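Local coordinates for extracellular solute-binding protein family 1 (PDB 5CI5) that probably captures a sugar for an ABC transporter, as a periplasmic-type solute-binding protein that holds alpha-D-tagatopyranose in its pocket, at residues T39-S42 against V43-F47; T323-D326 against V327-W331; E381-Q384 against T385-Q388. All blocks are in the same frame, centred on the assembly; numbering follows the deposited sequence. Where two conformers were deposited one is given.

Contact 1 (T39-S42 against V43-F47); sequences TWNS and VIKTF
Asn-41 and Lys-45, one helical turn apart, cross obliquely on the outer side of helix 37-51. The carboxamide of Asn-41 stands with CG anti to the backbone N (chi1 -175°), which carries OD1 across the lysine chain, 3.4 Å from CE of Lys-45. That chain is bent at its second and third torsions, and its CG also rests 3.2 Å from the carbonyl O of Asn-41. The amide oxygen OD1 meets the CE methylene, not the ammonium; NZ goes on to a salt bridge with Glu-48.

Toward the rest of the protein, Val-43 and Ile-44 each lean back on a carbonyl of the preceding turn. CG2 of Val-43 sits 3.2 Å from O of Thr-39, and CG1 of Ile-44 the same distance from O of Trp-40. Those two oxygens also take the amides of Val-43 and Ile-44, the latter at 2.9 Å. The methyls CG2 of Thr-39 and CG2 of Val-43 approach to 4.4 Å. The indole of Trp-40 makes its polar contact outside the segments, NE1 bonding O of Val-33.

This i to i+4 ladder is that of a regular alpha-helix, here the helix of the beta-alpha-beta unit formed with strands 25-30 and 55-60.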
loop_
_atom_site.group_PDB
_atom_site.type_symbol
_atom_site.label_atom_id
_atom_site.label_comp_id
_atom_site.label_asym_id
_atom_site.label_seq_id
_atom_site.Cartn_x
_atom_site.Cartn_y
_atom_site.Cartn_z
ATOM N N THR A 39 -15.910 -10.011 7.594
ATOM C CA THR A 39 -16.442 -8.669 7.391
ATOM C C THR A 39 -16.946 -8.520 5.962
ATOM O O THR A 39 -18.036 -7.982 5.717
ATOM C CB THR A 39 -15.383 -7.599 7.700
ATOM O OG1 THR A 39 -14.923 -7.785 9.046
ATOM C CG2 THR A 39 -15.966 -6.200 7.564
ATOM N N TRP A 40 -16.168 -9.015 5.007
ATOM C CA TRP A 40 -16.606 -8.970 3.618
ATOM C C TRP A 40 -17.900 -9.743 3.428
ATOM O O TRP A 40 -18.817 -9.265 2.760
ATOM C CB TRP A 40 -15.523 -9.517 2.692
ATOM C CG TRP A 40 -14.458 -8.495 2.430
ATOM C CD1 TRP A 40 -13.143 -8.565 2.784
ATOM C CD2 TRP A 40 -14.627 -7.239 1.760
ATOM N NE1 TRP A 40 -12.495 -7.434 2.374
ATOM C CE2 TRP A 40 -13.381 -6.606 1.741
ATOM C CE3 TRP A 40 -15.724 -6.588 1.175
ATOM C CZ2 TRP A 40 -13.191 -5.344 1.166
ATOM C CZ3 TRP A 40 -15.529 -5.355 0.593
ATOM C CH2 TRP A 40 -14.279 -4.736 0.612
ATOM N N ASN A 41 -17.991 -10.924 4.011
ATOM C CA ASN A 41 -19.198 -11.728 3.807
ATOM C C ASN A 41 -20.443 -11.005 4.346
ATOM O O ASN A 41 -21.458 -10.916 3.648
ATOM C CB ASN A 41 -19.047 -13.097 4.448
ATOM C CG ASN A 41 -20.234 -14.005 4.154
ATOM O OD1 ASN A 41 -20.494 -14.341 2.996
ATOM N ND2 ASN A 41 -20.968 -14.390 5.197
ATOM N N SER A 42 -20.350 -10.445 5.551
ATOM C CA SER A 42 -21.438 -9.641 6.106
ATOM C C SER A 42 -21.840 -8.481 5.198
ATOM O O SER A 42 -23.017 -8.262 4.920
ATOM C CB SER A 42 -21.029 -9.105 7.466
ATOM O OG SER A 42 -20.962 -10.172 8.381
ATOM N N VAL A 43 -20.852 -7.715 4.759
ATOM C CA VAL A 43 -21.112 -6.595 3.869
ATOM C C VAL A 43 -21.806 -7.018 2.575
ATOM O O VAL A 43 -22.736 -6.348 2.124
ATOM C CB VAL A 43 -19.786 -5.870 3.528
ATOM C CG1 VAL A 43 -19.975 -4.861 2.415
ATOM C CG2 VAL A 43 -19.240 -5.180 4.776
ATOM N N ILE A 44 -21.340 -8.108 1.965
ATOM C CA ILE A 44 -21.878 -8.551 0.695
ATOM C C ILE A 44 -23.286 -9.131 0.890
ATOM O O ILE A 44 -24.149 -8.947 0.037
ATOM C CB ILE A 44 -20.922 -9.588 0.000
ATOM C CG1 ILE A 44 -19.581 -8.915 -0.375
ATOM C CG2 ILE A 44 -21.589 -10.208 -1.233
ATOM C CD1 ILE A 44 -19.662 -7.891 -1.437
ATOM N N LYS A 45 -23.518 -9.815 2.002
ATOM C CA LYS A 45 -24.843 -10.381 2.237
ATOM C C LYS A 45 -25.869 -9.259 2.359
ATOM O O LYS A 45 -26.972 -9.377 1.825
ATOM C CB LYS A 45 -24.866 -11.259 3.479
ATOM C CG LYS A 45 -24.154 -12.620 3.340
ATOM C CD LYS A 45 -24.571 -13.442 2.109
ATOM C CE LYS A 45 -23.369 -13.742 1.213
ATOM N NZ LYS A 45 -23.736 -14.138 -0.168
ATOM N N THR A 46 -25.492 -8.163 3.012
ATOM C CA THR A 46 -26.399 -7.022 3.155
ATOM C C THR A 46 -26.733 -6.462 1.767
ATOM O O THR A 46 -27.889 -6.153 1.465
ATOM C CB THR A 46 -25.783 -5.961 4.073
ATOM O OG1 THR A 46 -25.680 -6.494 5.395
ATOM C CG2 THR A 46 -26.612 -4.688 4.126
ATOM N N PHE A 47 -25.728 -6.383 0.900
ATOM C CA PHE A 47 -25.970 -5.931 -0.453
ATOM C C PHE A 47 -26.980 -6.826 -1.153
ATOM O O PHE A 47 -27.916 -6.335 -1.793
ATOM C CB PHE A 47 -24.672 -5.903 -1.266
ATOM C CG PHE A 47 -24.885 -5.616 -2.723
ATOM C CD1 PHE A 47 -25.040 -4.326 -3.175
ATOM C CD2 PHE A 47 -24.961 -6.651 -3.635
ATOM C CE1 PHE A 47 -25.249 -4.053 -4.525
ATOM C CE2 PHE A 47 -25.187 -6.395 -4.991
ATOM C CZ PHE A 47 -25.315 -5.097 -5.436
#

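Contact 2 (T323-D326 against V327-W331); sequences TSFD and VWMKW
Ser-324 opens helix 325-335 from an extended backbone (psi 160°), and its carbonyl O receives the amide of Trp-328 at 3.1 Å. Its hydroxyl, set between backbone N and carbonyl carbon, reaches into the first turn. There OG accepts a weak hydrogen bond from N of Val-327, 3.5 Å away, and CG2 of the same valine packs beside it. OG also hydrogen-bonds to O of Tyr-321, its stronger partner, tying the helix start to the end of helix 312-322. This is a serine N-cap, at the short link between the two helices.

Phe-325 and the selenomethionine Met-329 leave the same flank of the helix and lean together. In the conformer modelled here, CG of Met-329 stands over one ring face, 3.7 Å from the centroid of the Phe-325 ring, a CH-pi contact; SE approaches that ring obliquely at 4.8 Å, a Met-aromatic contact made less certain by a second conformer. A serine in place of Phe-325 would probably leave CG and SE of Met-329 without their aromatic partner and open a gap toward helix 343-348, where Val-345 touches the ring. CD1 of the buried Trp-328 lies 4.2 Å from CA of Thr-323, at the indole edge.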
loop_
_atom_site.group_PDB
_atom_site.type_symbol
_atom_site.label_atom_id
_atom_site.label_comp_id
_atom_site.label_asym_id
_atom_site.label_seq_id
_atom_site.Cartn_x
_atom_site.Cartn_y
_atom_site.Cartn_z
ATOM N N THR A 323 -19.083 1.810 -1.402
ATOM C CA THR A 323 -18.422 3.069 -1.107
ATOM C C THR A 323 -19.427 4.082 -0.556
ATOM O O THR A 323 -19.181 5.280 -0.620
ATOM C CB THR A 323 -17.701 3.619 -2.364
ATOM O OG1 THR A 323 -17.139 2.528 -3.111
ATOM C CG2 THR A 323 -16.584 4.550 -1.968
ATOM N N SER A 324 -20.535 3.591 0.005
ATOM C CA SER A 324 -21.531 4.451 0.645
ATOM C C SER A 324 -21.138 4.806 2.074
ATOM O O SER A 324 -20.317 4.145 2.712
ATOM C CB SER A 324 -22.911 3.790 0.659
ATOM O OG SER A 324 -22.903 2.652 1.511
ATOM N N PHE A 325 -21.733 5.878 2.562
ATOM C CA PHE A 325 -21.480 6.352 3.907
ATOM C C PHE A 325 -21.796 5.264 4.940
ATOM O O PHE A 325 -20.978 4.983 5.811
ATOM C CB PHE A 325 -22.314 7.614 4.146
ATOM C CG PHE A 325 -22.124 8.224 5.501
ATOM C CD1 PHE A 325 -21.024 9.010 5.786
ATOM C CD2 PHE A 325 -23.051 8.006 6.494
ATOM C CE1 PHE A 325 -20.856 9.576 7.045
ATOM C CE2 PHE A 325 -22.887 8.567 7.750
ATOM C CZ PHE A 325 -21.785 9.358 8.012
ATOM N N ASP A 326 -22.984 4.656 4.864
ATOM C CA ASP A 326 -23.385 3.710 5.908
ATOM C C ASP A 326 -22.437 2.518 5.970
ATOM O O ASP A 326 -22.072 2.074 7.055
ATOM C CB ASP A 326 -24.817 3.221 5.709
ATOM C CG ASP A 326 -25.846 4.297 6.008
ATOM O OD1 ASP A 326 -25.505 5.273 6.702
ATOM O OD2 ASP A 326 -27.011 4.142 5.576
ATOM N N VAL A 327 -22.037 2.012 4.802
ATOM C CA VAL A 327 -21.166 0.839 4.745
ATOM C C VAL A 327 -19.811 1.173 5.334
ATOM O O VAL A 327 -19.280 0.405 6.142
ATOM C CB VAL A 327 -21.026 0.298 3.291
ATOM C CG1 VAL A 327 -19.895 -0.701 3.169
ATOM C CG2 VAL A 327 -22.342 -0.334 2.852
ATOM N N TRP A 328 -19.250 2.324 4.964
ATOM C CA TRP A 328 -17.920 2.651 5.450
ATOM C C TRP A 328 -17.950 3.044 6.929
ATOM O O TRP A 328 -17.016 2.738 7.647
ATOM C CB TRP A 328 -17.260 3.738 4.603
ATOM C CG TRP A 328 -16.186 3.136 3.775
ATOM C CD1 TRP A 328 -16.234 2.873 2.423
ATOM C CD2 TRP A 328 -14.918 2.660 4.228
ATOM N NE1 TRP A 328 -15.055 2.289 2.018
ATOM C CE2 TRP A 328 -14.234 2.147 3.106
ATOM C CE3 TRP A 328 -14.287 2.630 5.465
ATOM C CZ2 TRP A 328 -12.948 1.612 3.193
ATOM C CZ3 TRP A 328 -13.009 2.107 5.546
ATOM C CH2 TRP A 328 -12.365 1.587 4.417
HETATM N N MSE A 329 -19.021 3.700 7.387
HETATM C CA MSE A 329 -19.148 3.980 8.813
HETATM C C MSE A 329 -19.127 2.678 9.619
HETATM O O MSE A 329 -18.430 2.561 10.634
HETATM C CB MSE A 329 -20.428 4.763 9.114
HETATM C CG MSE A 329 -20.277 6.243 8.903
HETATM SE SE MSE A 329 -19.069 7.067 10.212
HETATM C CE MSE A 329 -20.378 7.528 11.573
ATOM N N LYS A 330 -19.888 1.692 9.169
ATOM C CA LYS A 330 -19.931 0.420 9.855
ATOM C C LYS A 330 -18.592 -0.294 9.813
ATOM O O LYS A 330 -18.143 -0.868 10.816
ATOM C CB LYS A 330 -21.032 -0.457 9.257
ATOM C CG LYS A 330 -21.204 -1.792 9.975
ATOM C CD LYS A 330 -22.438 -2.505 9.491
ATOM C CE LYS A 330 -22.657 -3.824 10.221
ATOM N NZ LYS A 330 -23.883 -4.524 9.715
ATOM N N TRP A 331 -17.947 -0.260 8.664
ATOM C CA TRP A 331 -16.625 -0.863 8.525
ATOM C C TRP A 331 -15.625 -0.272 9.519
ATOM O O TRP A 331 -14.950 -1.001 10.239
ATOM C CB TRP A 331 -16.108 -0.689 7.093
ATOM C CG TRP A 331 -14.880 -1.472 6.872
ATOM C CD1 TRP A 331 -13.645 -1.208 7.384
ATOM C CD2 TRP A 331 -14.758 -2.662 6.103
ATOM N NE1 TRP A 331 -12.745 -2.168 6.974
ATOM C CE2 TRP A 331 -13.407 -3.077 6.191
ATOM C CE3 TRP A 331 -15.651 -3.413 5.336
ATOM C CZ2 TRP A 331 -12.930 -4.208 5.533
ATOM C CZ3 TRP A 331 -15.174 -4.541 4.686
ATOM C CH2 TRP A 331 -13.827 -4.931 4.801
#

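Contact 3 (E381-Q384 against T385-Q388); sequences EQIQ and TMVQ
Glu-381 starts with CG opposite its own backbone N (chi1 166°) and then bends at chi2 (61°), a shape that swings the carboxylate forward over the next turn of helix 376-391. Thr-385 answers with OG1 beside its backbone N (chi1 -64°), which places the hydroxyl back toward the carbonyl and carboxylate of Glu-381, and the two side chains slant across each other. OE2 of Glu-381 ends 3.1 Å from OG1 of Thr-385. A water joins the same two atoms: it donates to OE2 of Glu-381 at 2.7 Å and lies 2.9 Å from OG1 of Thr-385. The backbone carbonyl O of Glu-381 takes the amide of Thr-385 at 3.1 Å.

The other side of the helix is apolar. Ile-383 and the selenomethionine Met-386 lean the same way, with CG2 of Ile-383 3.9 Å from CE of Met-386. A bend at the end of the Met-386 chain turns that methyl back toward the isoleucine. CG2 of Val-387 settles 3.4 Å from O of Ile-383, the carbonyl that also receives the valine amide. Here Ile-383 packs on helix 190-202, while Met-386 fits against Ala-400, Ile-401 and Ala-404 of helix 397-413.

Lys-188 completes the polar side, forming a salt bridge with OE2 of Glu-381 and a weak hydrogen bond with OG1 of Thr-385. The carboxylate oxygen is therefore gripped by both water and ammonium, which would favour a charged glutamate and limit its rotation. Since Lys-188 belongs to a loop just before helix 190-202, the charged and hydroxyl groups fasten that loop to this helix, while the apolar groups hold the neighbouring helices.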
loop_
_atom_site.group_PDB
_atom_site.type_symbol
_atom_site.label_atom_id
_atom_site.label_comp_id
_atom_site.label_asym_id
_atom_site.label_seq_id
_atom_site.Cartn_x
_atom_site.Cartn_y
_atom_site.Cartn_z
ATOM N N GLU A 381 9.113 -3.429 -10.996
ATOM C CA GLU A 381 9.911 -4.638 -11.158
ATOM C C GLU A 381 11.423 -4.339 -11.172
ATOM O O GLU A 381 12.201 -5.088 -10.599
ATOM C CB GLU A 381 9.509 -5.372 -12.445
ATOM C CG GLU A 381 10.487 -6.451 -12.905
ATOM C CD GLU A 381 10.670 -7.559 -11.891
ATOM O OE1 GLU A 381 9.818 -7.672 -10.990
ATOM O OE2 GLU A 381 11.667 -8.324 -12.000
ATOM N N GLN A 382 11.827 -3.239 -11.801
ATOM C CA GLN A 382 13.241 -2.858 -11.819
ATOM C C GLN A 382 13.778 -2.467 -10.439
ATOM O O GLN A 382 14.929 -2.768 -10.098
ATOM C CB GLN A 382 13.472 -1.715 -12.800
ATOM C CG GLN A 382 13.196 -2.114 -14.235
ATOM C CD GLN A 382 14.149 -3.208 -14.684
ATOM O OE1 GLN A 382 15.343 -3.174 -14.364
ATOM N NE2 GLN A 382 13.624 -4.199 -15.353
ATOM N N ILE A 383 12.935 -1.809 -9.648
ATOM C CA ILE A 383 13.322 -1.371 -8.317
ATOM C C ILE A 383 13.464 -2.615 -7.414
ATOM O O ILE A 383 14.431 -2.752 -6.651
ATOM C CB ILE A 383 12.296 -0.372 -7.727
ATOM C CG1 ILE A 383 12.191 0.884 -8.610
ATOM C CG2 ILE A 383 12.667 -0.021 -6.298
ATOM C CD1 ILE A 383 13.491 1.661 -8.742
ATOM N N GLN A 384 12.512 -3.547 -7.519
ATOM C CA GLN A 384 12.574 -4.788 -6.748
ATOM C C GLN A 384 13.888 -5.535 -7.038
ATOM O O GLN A 384 14.587 -5.983 -6.122
ATOM C CB GLN A 384 11.375 -5.682 -7.075
ATOM C CG GLN A 384 10.040 -5.087 -6.606
ATOM C CD GLN A 384 8.840 -5.755 -7.247
ATOM O OE1 GLN A 384 7.839 -5.101 -7.579
ATOM N NE2 GLN A 384 8.956 -7.042 -7.486
ATOM N N THR A 385 14.205 -5.686 -8.321
ATOM C CA THR A 385 15.400 -6.405 -8.726
ATOM C C THR A 385 16.676 -5.705 -8.225
ATOM O O THR A 385 17.591 -6.341 -7.718
ATOM C CB THR A 385 15.420 -6.563 -10.259
ATOM O OG1 THR A 385 14.310 -7.380 -10.662
ATOM C CG2 THR A 385 16.742 -7.200 -10.738
HETATM N N MSE A 386 16.694 -4.386 -8.334
HETATM C CA MSE A 386 17.789 -3.560 -7.843
HETATM C C MSE A 386 18.087 -3.884 -6.373
HETATM O O MSE A 386 19.235 -4.218 -5.995
HETATM C CB MSE A 386 17.421 -2.087 -8.020
HETATM C CG MSE A 386 18.476 -1.135 -7.562
HETATM SE SE MSE A 386 17.832 0.672 -7.575
HETATM C CE MSE A 386 16.527 0.527 -6.146
ATOM N N VAL A 387 17.050 -3.817 -5.539
ATOM C CA VAL A 387 17.227 -4.055 -4.117
ATOM C C VAL A 387 17.691 -5.487 -3.878
ATOM O O VAL A 387 18.631 -5.724 -3.090
ATOM C CB VAL A 387 15.928 -3.773 -3.351
ATOM C CG1 VAL A 387 16.036 -4.215 -1.888
ATOM C CG2 VAL A 387 15.595 -2.299 -3.438
ATOM N N GLN A 388 17.061 -6.442 -4.549
ATOM C CA GLN A 388 17.405 -7.843 -4.314
ATOM C C GLN A 388 18.842 -8.151 -4.677
ATOM O O GLN A 388 19.520 -8.878 -3.944
ATOM C CB GLN A 388 16.515 -8.803 -5.112
ATOM C CG GLN A 388 15.188 -9.039 -4.554
ATOM C CD GLN A 388 14.777 -10.517 -4.642
ATOM O OE1 GLN A 388 15.136 -11.241 -5.593
ATOM N NE2 GLN A 388 14.047 -10.969 -3.640
HETATM O O HOH W 1 13.947 -8.050 -13.441
#

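Contacts 1 and 2 hold neighbouring elements of the fold, their centres 12 Å apart: Trp-331 bears on Thr-39, Trp-40 and Val-43, and Val-43 also meets Val-327. Contact 3 stands apart, its centre about 38 Å from the centre of either of the others and across the centre of the chain. All three are partly buried, yet contact 3 has four buried residues and no exposed one, whereas contacts 1 and 2 each carry exposed polar residues outward. Their chemistry follows: a lysine methylene against an amide oxygen in contact 1, a capped helix start and a selenomethionine methylene over an aromatic ring in contact 2, a water-bridged carboxylate and hydroxyl in contact 3.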